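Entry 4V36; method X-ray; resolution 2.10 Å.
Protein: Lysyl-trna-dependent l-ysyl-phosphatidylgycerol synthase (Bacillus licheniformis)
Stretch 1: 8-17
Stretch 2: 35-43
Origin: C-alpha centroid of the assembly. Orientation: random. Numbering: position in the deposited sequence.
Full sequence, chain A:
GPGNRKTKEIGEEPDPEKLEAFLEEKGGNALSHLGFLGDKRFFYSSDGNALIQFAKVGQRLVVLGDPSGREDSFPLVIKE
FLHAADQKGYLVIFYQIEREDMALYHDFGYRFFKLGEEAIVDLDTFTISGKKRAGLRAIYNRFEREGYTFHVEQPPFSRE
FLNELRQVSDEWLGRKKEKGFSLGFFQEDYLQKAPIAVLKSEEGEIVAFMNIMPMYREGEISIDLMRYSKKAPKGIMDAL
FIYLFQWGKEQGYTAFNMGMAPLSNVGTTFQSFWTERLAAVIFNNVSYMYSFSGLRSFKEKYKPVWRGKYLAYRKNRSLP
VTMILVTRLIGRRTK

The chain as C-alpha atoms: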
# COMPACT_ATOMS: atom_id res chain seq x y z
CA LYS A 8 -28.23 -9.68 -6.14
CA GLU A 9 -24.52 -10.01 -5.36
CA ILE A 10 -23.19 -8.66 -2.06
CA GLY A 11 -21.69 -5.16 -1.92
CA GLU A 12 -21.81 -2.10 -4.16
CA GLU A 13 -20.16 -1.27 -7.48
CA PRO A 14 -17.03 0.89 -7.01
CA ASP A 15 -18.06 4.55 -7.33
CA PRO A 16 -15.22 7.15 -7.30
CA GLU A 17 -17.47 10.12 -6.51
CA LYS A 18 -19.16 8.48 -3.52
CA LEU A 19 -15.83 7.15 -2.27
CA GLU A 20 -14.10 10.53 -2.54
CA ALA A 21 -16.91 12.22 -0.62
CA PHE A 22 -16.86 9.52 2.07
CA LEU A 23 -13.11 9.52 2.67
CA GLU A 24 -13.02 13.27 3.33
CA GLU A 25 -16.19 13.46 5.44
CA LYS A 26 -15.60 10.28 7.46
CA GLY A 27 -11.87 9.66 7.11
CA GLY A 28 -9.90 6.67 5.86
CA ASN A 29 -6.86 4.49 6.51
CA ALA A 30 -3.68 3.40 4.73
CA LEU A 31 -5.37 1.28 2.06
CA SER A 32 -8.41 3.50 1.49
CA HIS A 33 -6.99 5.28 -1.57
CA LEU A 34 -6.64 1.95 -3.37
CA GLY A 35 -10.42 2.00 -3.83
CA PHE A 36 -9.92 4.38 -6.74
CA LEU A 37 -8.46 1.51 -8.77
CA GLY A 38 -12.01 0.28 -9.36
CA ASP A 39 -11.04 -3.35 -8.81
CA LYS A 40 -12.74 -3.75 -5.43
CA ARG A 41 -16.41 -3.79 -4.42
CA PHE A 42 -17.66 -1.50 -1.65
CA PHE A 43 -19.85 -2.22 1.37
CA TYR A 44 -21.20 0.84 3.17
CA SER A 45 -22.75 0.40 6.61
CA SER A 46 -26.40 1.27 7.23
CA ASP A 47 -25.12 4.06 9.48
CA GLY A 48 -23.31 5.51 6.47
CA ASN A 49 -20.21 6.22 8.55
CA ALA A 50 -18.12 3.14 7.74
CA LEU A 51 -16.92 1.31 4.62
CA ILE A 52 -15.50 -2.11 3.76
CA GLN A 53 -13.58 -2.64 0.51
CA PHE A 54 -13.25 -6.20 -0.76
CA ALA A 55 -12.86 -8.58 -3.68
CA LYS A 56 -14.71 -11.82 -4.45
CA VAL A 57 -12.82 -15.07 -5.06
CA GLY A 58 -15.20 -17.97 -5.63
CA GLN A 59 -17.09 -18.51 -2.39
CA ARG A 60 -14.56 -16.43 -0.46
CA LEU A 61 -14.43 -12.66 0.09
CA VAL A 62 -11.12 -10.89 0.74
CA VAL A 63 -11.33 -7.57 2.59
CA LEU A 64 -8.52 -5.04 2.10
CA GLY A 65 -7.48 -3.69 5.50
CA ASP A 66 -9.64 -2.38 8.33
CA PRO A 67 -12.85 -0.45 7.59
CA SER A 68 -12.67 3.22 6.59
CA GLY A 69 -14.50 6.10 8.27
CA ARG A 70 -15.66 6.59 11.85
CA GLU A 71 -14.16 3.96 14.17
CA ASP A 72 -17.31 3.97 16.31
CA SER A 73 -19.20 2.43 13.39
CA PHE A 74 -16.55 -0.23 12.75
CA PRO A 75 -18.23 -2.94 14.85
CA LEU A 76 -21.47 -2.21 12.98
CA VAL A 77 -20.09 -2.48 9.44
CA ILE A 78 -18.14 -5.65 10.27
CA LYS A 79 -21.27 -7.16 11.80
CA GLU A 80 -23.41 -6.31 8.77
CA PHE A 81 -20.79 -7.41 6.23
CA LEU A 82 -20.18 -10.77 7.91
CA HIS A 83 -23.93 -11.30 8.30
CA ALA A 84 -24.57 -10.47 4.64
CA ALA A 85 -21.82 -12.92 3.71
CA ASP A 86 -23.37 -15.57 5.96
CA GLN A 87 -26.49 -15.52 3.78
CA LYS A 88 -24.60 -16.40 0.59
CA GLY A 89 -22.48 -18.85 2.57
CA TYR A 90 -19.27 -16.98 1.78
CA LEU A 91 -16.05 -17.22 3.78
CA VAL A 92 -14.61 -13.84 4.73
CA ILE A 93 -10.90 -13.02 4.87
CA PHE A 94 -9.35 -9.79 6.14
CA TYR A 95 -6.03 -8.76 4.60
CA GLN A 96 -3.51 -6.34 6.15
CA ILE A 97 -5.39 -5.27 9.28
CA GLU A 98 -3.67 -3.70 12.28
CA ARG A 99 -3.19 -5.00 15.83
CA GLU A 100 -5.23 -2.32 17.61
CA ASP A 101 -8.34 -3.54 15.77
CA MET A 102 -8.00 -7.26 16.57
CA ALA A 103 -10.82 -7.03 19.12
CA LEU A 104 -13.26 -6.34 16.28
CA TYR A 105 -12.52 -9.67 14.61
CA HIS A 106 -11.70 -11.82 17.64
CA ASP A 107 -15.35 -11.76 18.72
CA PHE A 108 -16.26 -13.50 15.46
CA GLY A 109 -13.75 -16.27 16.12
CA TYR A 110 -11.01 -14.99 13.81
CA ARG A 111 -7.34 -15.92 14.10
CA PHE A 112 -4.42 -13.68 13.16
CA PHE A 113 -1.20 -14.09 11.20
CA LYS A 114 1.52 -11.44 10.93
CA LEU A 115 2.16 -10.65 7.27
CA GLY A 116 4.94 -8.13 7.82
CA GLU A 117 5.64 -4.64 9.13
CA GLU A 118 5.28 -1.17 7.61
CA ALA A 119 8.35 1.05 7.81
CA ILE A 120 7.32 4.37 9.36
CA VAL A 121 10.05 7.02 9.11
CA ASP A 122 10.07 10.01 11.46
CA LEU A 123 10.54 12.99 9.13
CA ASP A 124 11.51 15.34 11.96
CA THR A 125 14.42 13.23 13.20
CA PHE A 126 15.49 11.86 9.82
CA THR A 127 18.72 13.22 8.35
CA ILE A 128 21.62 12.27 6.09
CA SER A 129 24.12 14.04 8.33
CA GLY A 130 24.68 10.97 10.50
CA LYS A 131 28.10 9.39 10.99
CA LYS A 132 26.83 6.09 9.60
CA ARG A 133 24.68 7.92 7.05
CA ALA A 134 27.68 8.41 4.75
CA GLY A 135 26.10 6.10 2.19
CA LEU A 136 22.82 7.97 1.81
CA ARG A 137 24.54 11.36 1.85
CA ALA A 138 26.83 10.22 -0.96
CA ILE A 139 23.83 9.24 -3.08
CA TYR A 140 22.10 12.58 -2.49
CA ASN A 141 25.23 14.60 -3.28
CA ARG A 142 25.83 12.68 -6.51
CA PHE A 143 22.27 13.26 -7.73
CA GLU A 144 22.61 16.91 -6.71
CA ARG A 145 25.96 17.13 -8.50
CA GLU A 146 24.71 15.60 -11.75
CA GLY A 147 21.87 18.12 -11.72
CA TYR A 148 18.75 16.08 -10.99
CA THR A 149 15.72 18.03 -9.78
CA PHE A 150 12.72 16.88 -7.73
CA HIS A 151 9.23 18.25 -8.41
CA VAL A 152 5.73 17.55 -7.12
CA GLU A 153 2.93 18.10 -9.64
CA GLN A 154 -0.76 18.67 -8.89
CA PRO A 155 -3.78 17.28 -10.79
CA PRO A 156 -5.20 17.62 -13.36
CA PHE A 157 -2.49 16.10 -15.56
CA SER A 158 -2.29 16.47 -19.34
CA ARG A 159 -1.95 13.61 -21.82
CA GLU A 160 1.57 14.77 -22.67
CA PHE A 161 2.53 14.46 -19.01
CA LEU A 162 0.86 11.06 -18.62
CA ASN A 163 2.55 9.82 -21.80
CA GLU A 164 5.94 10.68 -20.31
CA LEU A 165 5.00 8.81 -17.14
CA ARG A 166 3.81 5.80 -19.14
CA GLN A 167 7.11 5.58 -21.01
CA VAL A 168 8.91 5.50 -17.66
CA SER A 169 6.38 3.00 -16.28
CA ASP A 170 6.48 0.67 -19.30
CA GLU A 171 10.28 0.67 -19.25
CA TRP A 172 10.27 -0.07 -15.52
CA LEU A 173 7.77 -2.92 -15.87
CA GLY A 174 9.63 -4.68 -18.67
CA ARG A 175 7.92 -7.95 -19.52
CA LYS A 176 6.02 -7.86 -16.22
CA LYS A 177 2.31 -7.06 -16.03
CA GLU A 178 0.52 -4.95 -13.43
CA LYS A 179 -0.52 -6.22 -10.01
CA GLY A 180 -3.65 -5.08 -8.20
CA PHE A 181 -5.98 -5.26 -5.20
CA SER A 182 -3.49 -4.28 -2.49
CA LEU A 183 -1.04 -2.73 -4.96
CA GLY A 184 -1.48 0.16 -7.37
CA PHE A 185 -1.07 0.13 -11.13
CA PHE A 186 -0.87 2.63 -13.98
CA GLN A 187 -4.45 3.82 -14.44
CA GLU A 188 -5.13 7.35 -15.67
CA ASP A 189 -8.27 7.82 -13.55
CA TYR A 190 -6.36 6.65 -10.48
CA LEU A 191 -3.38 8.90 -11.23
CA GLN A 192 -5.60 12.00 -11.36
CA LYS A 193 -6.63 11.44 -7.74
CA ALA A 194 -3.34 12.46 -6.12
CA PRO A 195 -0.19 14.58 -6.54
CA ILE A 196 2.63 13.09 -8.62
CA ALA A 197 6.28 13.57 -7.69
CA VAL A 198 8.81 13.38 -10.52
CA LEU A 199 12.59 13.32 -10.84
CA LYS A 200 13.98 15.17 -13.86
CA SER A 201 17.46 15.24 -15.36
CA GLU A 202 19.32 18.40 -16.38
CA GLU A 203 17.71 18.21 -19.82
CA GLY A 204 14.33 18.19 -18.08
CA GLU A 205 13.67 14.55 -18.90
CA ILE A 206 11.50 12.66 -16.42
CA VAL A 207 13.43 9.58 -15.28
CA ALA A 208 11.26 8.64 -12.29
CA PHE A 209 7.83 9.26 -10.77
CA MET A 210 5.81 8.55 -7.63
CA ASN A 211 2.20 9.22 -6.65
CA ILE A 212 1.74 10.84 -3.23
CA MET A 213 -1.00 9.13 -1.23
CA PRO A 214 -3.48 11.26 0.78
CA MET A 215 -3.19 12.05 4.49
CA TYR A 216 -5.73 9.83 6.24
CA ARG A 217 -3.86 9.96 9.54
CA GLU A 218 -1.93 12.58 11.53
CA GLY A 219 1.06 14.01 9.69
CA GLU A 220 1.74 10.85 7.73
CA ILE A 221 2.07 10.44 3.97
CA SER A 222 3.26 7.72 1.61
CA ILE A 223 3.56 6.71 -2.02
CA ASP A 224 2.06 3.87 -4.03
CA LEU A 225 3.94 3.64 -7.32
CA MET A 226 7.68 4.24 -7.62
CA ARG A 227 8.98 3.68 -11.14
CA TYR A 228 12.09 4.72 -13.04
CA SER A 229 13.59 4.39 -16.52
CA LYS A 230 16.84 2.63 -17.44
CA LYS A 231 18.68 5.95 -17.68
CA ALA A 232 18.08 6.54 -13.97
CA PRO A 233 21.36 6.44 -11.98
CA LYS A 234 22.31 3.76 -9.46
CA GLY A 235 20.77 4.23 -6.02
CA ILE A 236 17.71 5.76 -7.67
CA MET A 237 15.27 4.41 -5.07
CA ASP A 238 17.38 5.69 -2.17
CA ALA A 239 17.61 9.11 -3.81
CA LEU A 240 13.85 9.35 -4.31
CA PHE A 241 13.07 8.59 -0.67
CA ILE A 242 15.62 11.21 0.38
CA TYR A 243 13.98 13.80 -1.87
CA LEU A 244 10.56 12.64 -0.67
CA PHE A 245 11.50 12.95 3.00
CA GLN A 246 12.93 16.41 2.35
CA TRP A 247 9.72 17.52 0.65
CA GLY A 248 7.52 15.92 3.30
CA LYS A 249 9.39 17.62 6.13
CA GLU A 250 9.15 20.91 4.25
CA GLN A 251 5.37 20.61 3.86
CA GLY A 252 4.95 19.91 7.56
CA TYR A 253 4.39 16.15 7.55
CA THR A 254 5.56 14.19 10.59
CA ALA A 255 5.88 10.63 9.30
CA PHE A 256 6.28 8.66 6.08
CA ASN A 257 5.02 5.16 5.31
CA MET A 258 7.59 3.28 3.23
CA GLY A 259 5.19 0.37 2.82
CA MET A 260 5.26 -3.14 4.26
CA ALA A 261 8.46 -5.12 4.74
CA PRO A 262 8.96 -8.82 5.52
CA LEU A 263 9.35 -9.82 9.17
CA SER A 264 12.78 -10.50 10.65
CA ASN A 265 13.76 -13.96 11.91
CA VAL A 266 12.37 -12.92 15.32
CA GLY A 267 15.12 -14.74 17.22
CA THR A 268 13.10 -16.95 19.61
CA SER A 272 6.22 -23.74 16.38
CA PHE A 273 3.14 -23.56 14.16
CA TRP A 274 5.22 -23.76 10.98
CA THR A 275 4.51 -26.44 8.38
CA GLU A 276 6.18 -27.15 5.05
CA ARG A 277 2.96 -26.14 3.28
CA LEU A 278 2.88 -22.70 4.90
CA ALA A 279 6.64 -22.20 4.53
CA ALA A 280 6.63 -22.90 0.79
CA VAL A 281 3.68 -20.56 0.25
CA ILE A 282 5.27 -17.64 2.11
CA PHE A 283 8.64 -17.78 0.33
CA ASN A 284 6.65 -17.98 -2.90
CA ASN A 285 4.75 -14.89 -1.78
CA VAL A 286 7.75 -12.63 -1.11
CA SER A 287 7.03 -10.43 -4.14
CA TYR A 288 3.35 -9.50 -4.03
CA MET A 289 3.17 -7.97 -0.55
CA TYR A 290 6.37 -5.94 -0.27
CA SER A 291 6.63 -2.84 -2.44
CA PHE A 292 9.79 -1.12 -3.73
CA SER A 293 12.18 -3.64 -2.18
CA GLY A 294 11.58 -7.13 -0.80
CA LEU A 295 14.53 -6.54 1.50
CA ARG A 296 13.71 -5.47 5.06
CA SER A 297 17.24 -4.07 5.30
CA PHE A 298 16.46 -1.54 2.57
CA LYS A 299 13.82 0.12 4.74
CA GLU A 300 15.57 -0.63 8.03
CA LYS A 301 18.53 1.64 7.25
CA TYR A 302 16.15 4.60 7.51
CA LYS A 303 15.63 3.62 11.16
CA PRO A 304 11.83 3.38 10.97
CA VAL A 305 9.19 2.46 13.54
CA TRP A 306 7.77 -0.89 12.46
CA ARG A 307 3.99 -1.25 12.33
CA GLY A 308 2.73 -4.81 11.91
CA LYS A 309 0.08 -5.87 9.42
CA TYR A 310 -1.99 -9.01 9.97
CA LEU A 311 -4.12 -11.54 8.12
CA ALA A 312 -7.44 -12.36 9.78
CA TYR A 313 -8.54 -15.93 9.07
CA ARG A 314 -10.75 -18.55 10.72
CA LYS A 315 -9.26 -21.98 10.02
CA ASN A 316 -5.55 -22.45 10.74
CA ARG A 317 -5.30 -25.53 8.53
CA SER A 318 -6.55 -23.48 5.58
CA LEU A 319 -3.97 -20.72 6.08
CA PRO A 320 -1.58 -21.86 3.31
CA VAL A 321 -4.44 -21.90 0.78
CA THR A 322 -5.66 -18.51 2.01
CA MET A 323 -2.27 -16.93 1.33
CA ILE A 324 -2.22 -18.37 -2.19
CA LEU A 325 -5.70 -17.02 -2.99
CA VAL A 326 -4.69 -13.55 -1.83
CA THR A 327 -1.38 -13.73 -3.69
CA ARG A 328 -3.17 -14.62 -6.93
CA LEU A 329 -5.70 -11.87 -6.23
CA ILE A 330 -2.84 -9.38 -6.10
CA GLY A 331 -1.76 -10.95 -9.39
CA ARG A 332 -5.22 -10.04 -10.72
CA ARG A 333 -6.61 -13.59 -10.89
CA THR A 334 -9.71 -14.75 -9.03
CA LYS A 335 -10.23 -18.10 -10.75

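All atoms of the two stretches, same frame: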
# COMPACT_ATOMS: atom_id res chain seq x y z
N LYS A 8 -29.27 -10.65 -5.83
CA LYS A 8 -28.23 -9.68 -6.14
C LYS A 8 -26.95 -9.98 -5.36
O LYS A 8 -27.01 -10.42 -4.21
CB LYS A 8 -28.72 -8.26 -5.84
CG LYS A 8 -27.77 -7.16 -6.30
CD LYS A 8 -28.32 -5.78 -5.97
CE LYS A 8 -27.38 -4.69 -6.46
NZ LYS A 8 -27.91 -3.33 -6.15
N GLU A 9 -25.81 -9.74 -5.99
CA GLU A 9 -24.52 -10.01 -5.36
C GLU A 9 -24.23 -9.01 -4.24
O GLU A 9 -24.65 -7.85 -4.30
CB GLU A 9 -23.40 -9.98 -6.40
CG GLU A 9 -22.09 -10.59 -5.92
CD GLU A 9 -22.25 -12.02 -5.44
OE1 GLU A 9 -22.94 -12.81 -6.12
OE2 GLU A 9 -21.70 -12.36 -4.37
N ILE A 10 -23.50 -9.47 -3.23
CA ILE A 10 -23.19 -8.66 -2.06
C ILE A 10 -22.28 -7.47 -2.40
O ILE A 10 -21.41 -7.57 -3.26
CB ILE A 10 -22.52 -9.53 -0.96
CG1 ILE A 10 -22.28 -8.72 0.32
CG2 ILE A 10 -21.22 -10.14 -1.47
CD1 ILE A 10 -21.66 -9.53 1.44
N GLY A 11 -22.52 -6.34 -1.75
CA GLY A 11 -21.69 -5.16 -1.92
C GLY A 11 -22.16 -4.23 -3.02
O GLY A 11 -23.10 -4.54 -3.75
N GLU A 12 -21.49 -3.09 -3.14
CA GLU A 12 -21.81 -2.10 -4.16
C GLU A 12 -20.73 -2.02 -5.23
O GLU A 12 -19.57 -2.37 -4.98
CB GLU A 12 -22.01 -0.72 -3.53
CG GLU A 12 -23.09 -0.65 -2.46
CD GLU A 12 -23.22 0.74 -1.87
OE1 GLU A 12 -22.54 1.66 -2.37
OE2 GLU A 12 -23.99 0.90 -0.90
N GLU A 13 -21.11 -1.55 -6.41
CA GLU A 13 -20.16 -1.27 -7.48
C GLU A 13 -19.27 -0.10 -7.06
O GLU A 13 -19.75 0.86 -6.47
CB GLU A 13 -20.91 -0.95 -8.78
CG GLU A 13 -20.07 -1.06 -10.05
CD GLU A 13 -19.87 -2.50 -10.50
OE1 GLU A 13 -20.45 -3.41 -9.88
OE2 GLU A 13 -19.14 -2.71 -11.50
N PRO A 14 -17.96 -0.19 -7.36
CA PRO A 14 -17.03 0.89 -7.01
C PRO A 14 -17.40 2.22 -7.66
O PRO A 14 -17.40 2.33 -8.89
CB PRO A 14 -15.68 0.38 -7.53
CG PRO A 14 -16.02 -0.71 -8.50
CD PRO A 14 -17.27 -1.33 -7.97
N ASP A 15 -17.70 3.22 -6.84
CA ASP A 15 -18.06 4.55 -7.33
C ASP A 15 -17.10 5.60 -6.78
O ASP A 15 -17.12 5.90 -5.58
CB ASP A 15 -19.50 4.89 -6.95
CG ASP A 15 -19.92 6.26 -7.45
OD1 ASP A 15 -19.39 6.71 -8.49
OD2 ASP A 15 -20.78 6.89 -6.80
N PRO A 16 -16.25 6.16 -7.65
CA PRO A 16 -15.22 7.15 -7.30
C PRO A 16 -15.77 8.39 -6.60
O PRO A 16 -15.16 8.86 -5.64
CB PRO A 16 -14.61 7.52 -8.65
CG PRO A 16 -14.87 6.34 -9.52
CD PRO A 16 -16.21 5.82 -9.08
N GLU A 17 -16.89 8.91 -7.08
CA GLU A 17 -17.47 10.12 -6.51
C GLU A 17 -17.95 9.91 -5.08
O GLU A 17 -17.69 10.73 -4.20
CB GLU A 17 -18.64 10.62 -7.37
CG GLU A 17 -19.31 11.88 -6.84
CD GLU A 17 -20.48 12.32 -7.69
OE1 GLU A 17 -20.76 11.66 -8.71
OE2 GLU A 17 -21.12 13.33 -7.33
N GLY A 35 -9.06 2.18 -3.34
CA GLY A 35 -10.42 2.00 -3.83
C GLY A 35 -10.67 2.72 -5.14
O GLY A 35 -11.67 2.45 -5.81
N PHE A 36 -9.77 3.62 -5.50
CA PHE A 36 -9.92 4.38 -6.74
C PHE A 36 -9.40 3.60 -7.95
O PHE A 36 -9.43 4.08 -9.08
CB PHE A 36 -9.19 5.72 -6.64
CG PHE A 36 -9.82 6.68 -5.67
CD1 PHE A 36 -11.04 7.27 -5.94
CD2 PHE A 36 -9.18 6.98 -4.47
CE1 PHE A 36 -11.61 8.15 -5.05
CE2 PHE A 36 -9.75 7.86 -3.57
CZ PHE A 36 -10.97 8.45 -3.86
N LEU A 37 -8.92 2.38 -7.70
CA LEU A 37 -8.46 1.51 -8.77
C LEU A 37 -9.65 0.87 -9.48
O LEU A 37 -9.54 0.42 -10.62
CB LEU A 37 -7.53 0.42 -8.23
CG LEU A 37 -6.15 0.89 -7.74
CD1 LEU A 37 -5.37 -0.28 -7.15
CD2 LEU A 37 -5.37 1.54 -8.86
N GLY A 38 -10.79 0.83 -8.80
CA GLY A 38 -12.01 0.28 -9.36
C GLY A 38 -12.01 -1.23 -9.50
O GLY A 38 -12.77 -1.78 -10.29
N ASP A 39 -11.15 -1.89 -8.74
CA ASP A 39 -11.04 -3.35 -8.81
C ASP A 39 -11.52 -4.01 -7.52
O ASP A 39 -11.28 -5.20 -7.30
CB ASP A 39 -9.60 -3.76 -9.11
CG ASP A 39 -8.63 -3.34 -8.02
OD1 ASP A 39 -8.96 -2.41 -7.25
OD2 ASP A 39 -7.53 -3.93 -7.94
N LYS A 40 -12.19 -3.24 -6.68
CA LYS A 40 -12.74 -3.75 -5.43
C LYS A 40 -14.18 -3.27 -5.24
O LYS A 40 -14.51 -2.13 -5.57
CB LYS A 40 -11.88 -3.32 -4.24
CG LYS A 40 -10.53 -4.02 -4.17
CD LYS A 40 -9.66 -3.40 -3.10
CE LYS A 40 -9.26 -1.98 -3.47
NZ LYS A 40 -8.49 -1.94 -4.74
N ARG A 41 -15.03 -4.15 -4.72
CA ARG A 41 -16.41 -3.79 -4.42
C ARG A 41 -16.48 -3.09 -3.07
O ARG A 41 -15.63 -3.29 -2.21
CB ARG A 41 -17.31 -5.02 -4.44
CG ARG A 41 -17.39 -5.71 -5.79
CD ARG A 41 -18.44 -6.81 -5.80
NE ARG A 41 -19.78 -6.28 -5.55
CZ ARG A 41 -20.59 -5.82 -6.49
NH1 ARG A 41 -20.20 -5.81 -7.76
NH2 ARG A 41 -21.79 -5.36 -6.17
N PHE A 42 -17.51 -2.27 -2.88
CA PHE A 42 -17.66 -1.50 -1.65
C PHE A 42 -18.87 -1.96 -0.84
O PHE A 42 -19.89 -2.34 -1.41
CB PHE A 42 -17.78 -0.01 -1.96
CG PHE A 42 -16.54 0.58 -2.58
CD1 PHE A 42 -15.30 0.00 -2.38
CD2 PHE A 42 -16.62 1.72 -3.37
CE1 PHE A 42 -14.16 0.55 -2.94
CE2 PHE A 42 -15.49 2.27 -3.94
CZ PHE A 42 -14.26 1.68 -3.73
N PHE A 43 -18.74 -1.91 0.48
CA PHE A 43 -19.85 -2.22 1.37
C PHE A 43 -19.99 -1.13 2.42
O PHE A 43 -19.25 -1.11 3.41
CB PHE A 43 -19.65 -3.58 2.04
CG PHE A 43 -20.82 -4.02 2.88
CD1 PHE A 43 -21.86 -4.73 2.31
CD2 PHE A 43 -20.87 -3.72 4.23
CE1 PHE A 43 -22.94 -5.14 3.08
CE2 PHE A 43 -21.95 -4.12 5.00
CZ PHE A 43 -22.98 -4.83 4.43

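An extended segment can pair with a strand through a single bridge, to which side-chain bonds and apolar packing add further contacts. The N-terminal stretch of this synthase illustrates the point. Glu12 and Phe42 form an isolated antiparallel bridge, their CA atoms 4.9 Å apart. Both backbone bonds of the pair are made: Glu12 N donates to Phe42 O at a very short 2.5 Å, and Phe42 N returns a bond to Glu12 O at 2.9 Å, each close to linear.

Polar side-chain contacts centre on Arg41, which reads the neighbouring backbone as well as a carboxylate. Its NE donates to Ile10 O at 3.1 Å, and its NH2 makes a weak hydrogen bond to Gly11 O at 2.9 Å, so one guanidinium satisfies two successive carbonyls. The third nitrogen, NH1, meets Glu13 OE1 at 3.2 Å; the hydrogen bond is weak in angle, but opposite charges make the pair a salt bridge. The Glu12–Glu13 peptide lies over one face of the guanidinium. Glycine suits this crowded position at Gly11: at its backbone angles a CB would press against the preceding carbonyl, and would also sit 3.4 Å from both Phe42 O and Arg41 NE.

Nonpolar carbon surfaces and nearby carbonyls extend the contact beyond the bridge. Pro14 sets its CB over one face of the Phe42 ring, 4.1 Å from Phe42 CE2, while the same Pro14 CB lies 3.4 Å from Lys40 O. Farther along, as the helix begins, Pro16 CB approaches Phe36 CD1 at 4.5 Å, and Pro16 O faces the ring edge, 3.7 Å from Phe36 CE1. At the other end, Ile10 CG1 just reaches Phe43 CD1 at 4.5 Å. Together the stretches bury 624 Å², with Arg41 contributing the largest share.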